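Local coordinates for protein endoglucanase (Ganoderma lucidum, PDB 5D8Z) that probably hydrolyses internal beta-1,4-glucosidic bonds of cellulose and related glucans, as a fungal endoglucanase of glycoside hydrolase family 5, at residues A[308-311]-A[312-316]. Residues are numbered along the deposited sequence; the frame is centred on the assembly and turned at random.
Sequences GWAA and GNFYQ
F314 points back toward the end of the strand before it and meets W309 and A310. The contact is local, between residues four and five apart, and mostly apolar. The far end of the phenyl ring does the touching: F314 CZ lies 3.8 Å from W309 CZ2. That indole atom sits at the phenyl edge, near the plane of the ring. The two side chains cross at about a right angle, and the F314 ring is turned 76° from the five-membered ring of W309. The methyl of A310 approaches the same phenyl ring obliquely, its CB 3.9 Å from F314 CE2. W309 extends from the strand with CG anti to the backbone N, which brings the benzo side of the indole up to F314.

The carbonyl oxygen of A311 lies in the plane of the F314 ring, at its edge, 3.6 Å from F314 CD2. No hydrogen bond joins the two segments. W309 NE1 bonds instead to Y318 OH, which helps to hold the indole in its rotation. G312 has backbone angles (phi 83°, psi -126°) at which a CB would press against A311 O.

Y318 also stacks on F314, and F34 meets F314 edge-to-face. The side chain of W309 lies about 6 Å from a bound beta-D-glucopyranose and touches Y237 of the glycan pocket, so the cluster borders the substrate cleft. Residues 308-311 belong to strand 303-312, the last of the eight-stranded TIM barrel. A311 packs on strand 24-30 and helix 59-68, and F314 lies in the loop that runs on to strand 325-327.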
loop_
_atom_site.group_PDB
_atom_site.type_symbol
_atom_site.label_atom_id
_atom_site.label_comp_id
_atom_site.label_asym_id
_atom_site.label_seq_id
_atom_site.Cartn_x
_atom_site.Cartn_y
_atom_site.Cartn_z
ATOM N N GLY A 308 -4.408 1.713 7.195
ATOM C CA GLY A 308 -5.692 1.023 7.294
ATOM C C GLY A 308 -6.420 0.954 5.967
ATOM O O GLY A 308 -6.402 1.909 5.205
ATOM N N TRP A 309 -7.039 -0.185 5.686
ATOM C CA TRP A 309 -7.646 -0.374 4.401
ATOM C C TRP A 309 -9.063 0.032 4.511
ATOM O O TRP A 309 -9.839 -0.652 5.180
ATOM C CB TRP A 309 -7.596 -1.801 3.863
ATOM C CG TRP A 309 -8.366 -1.868 2.592
ATOM C CD1 TRP A 309 -9.643 -2.314 2.442
ATOM C CD2 TRP A 309 -7.953 -1.405 1.307
ATOM N NE1 TRP A 309 -10.059 -2.161 1.146
ATOM C CE2 TRP A 309 -9.041 -1.618 0.418
ATOM C CE3 TRP A 309 -6.767 -0.850 0.808
ATOM C CZ2 TRP A 309 -8.981 -1.301 -0.935
ATOM C CZ3 TRP A 309 -6.698 -0.532 -0.547
ATOM C CH2 TRP A 309 -7.805 -0.763 -1.403
ATOM N N ALA A 310 -9.282 1.253 4.015
ATOM C CA ALA A 310 -10.300 1.601 3.098
ATOM C C ALA A 310 -11.078 2.833 3.419
ATOM O O ALA A 310 -12.147 2.747 3.993
ATOM C CB ALA A 310 -11.251 0.464 2.954
ATOM N N ALA A 311 -10.587 3.969 2.968
ATOM C CA ALA A 311 -11.392 5.162 2.878
ATOM C C ALA A 311 -11.416 5.589 1.416
ATOM O O ALA A 311 -11.304 4.745 0.537
ATOM C CB ALA A 311 -10.826 6.244 3.762
ATOM N N GLY A 312 -11.534 6.874 1.120
ATOM C CA GLY A 312 -11.672 7.277 -0.282
ATOM C C GLY A 312 -13.119 7.159 -0.713
ATOM O O GLY A 312 -14.001 7.729 -0.055
ATOM N N ASN A 313 -13.424 6.450 -1.793
ATOM C CA ASN A 313 -14.832 6.417 -2.129
ATOM C C ASN A 313 -15.480 5.063 -2.179
ATOM O O ASN A 313 -16.069 4.651 -3.148
ATOM C CB ASN A 313 -15.196 7.361 -3.297
ATOM C CG ASN A 313 -14.451 7.064 -4.523
ATOM O OD1 ASN A 313 -13.949 5.962 -4.680
ATOM N ND2 ASN A 313 -14.368 8.031 -5.406
ATOM N N PHE A 314 -15.386 4.419 -1.031
ATOM C CA PHE A 314 -16.226 3.307 -0.682
ATOM C C PHE A 314 -17.518 3.877 -0.124
ATOM O O PHE A 314 -17.494 4.861 0.565
ATOM C CB PHE A 314 -15.513 2.434 0.371
ATOM C CG PHE A 314 -14.504 1.469 -0.217
ATOM C CD1 PHE A 314 -14.914 0.251 -0.751
ATOM C CD2 PHE A 314 -13.158 1.773 -0.245
ATOM C CE1 PHE A 314 -14.005 -0.632 -1.305
ATOM C CE2 PHE A 314 -12.243 0.887 -0.801
ATOM C CZ PHE A 314 -12.673 -0.312 -1.337
ATOM N N TYR A 315 -18.644 3.246 -0.436
ATOM C CA TYR A 315 -19.942 3.578 0.182
ATOM C C TYR A 315 -19.940 3.300 1.690
ATOM O O TYR A 315 -19.020 2.682 2.218
ATOM C CB TYR A 315 -21.058 2.788 -0.494
ATOM C CG TYR A 315 -21.200 3.078 -1.985
ATOM C CD1 TYR A 315 -21.329 2.028 -2.917
ATOM C CD2 TYR A 315 -21.206 4.395 -2.469
ATOM C CE1 TYR A 315 -21.465 2.282 -4.279
ATOM C CE2 TYR A 315 -21.339 4.663 -3.829
ATOM C CZ TYR A 315 -21.467 3.604 -4.729
ATOM O OH TYR A 315 -21.587 3.856 -6.075
ATOM N N GLN A 316 -20.955 3.772 2.396
ATOM C CA GLN A 316 -20.898 3.732 3.859
ATOM C C GLN A 316 -20.935 2.287 4.380
ATOM O O GLN A 316 -20.165 1.907 5.267
ATOM C CB GLN A 316 -22.033 4.562 4.454
ATOM C CG GLN A 316 -21.855 4.948 5.926
ATOM C CD GLN A 316 -23.161 5.449 6.583
ATOM O OE1 GLN A 316 -23.175 5.805 7.766
ATOM N NE2 GLN A 316 -24.259 5.481 5.809
#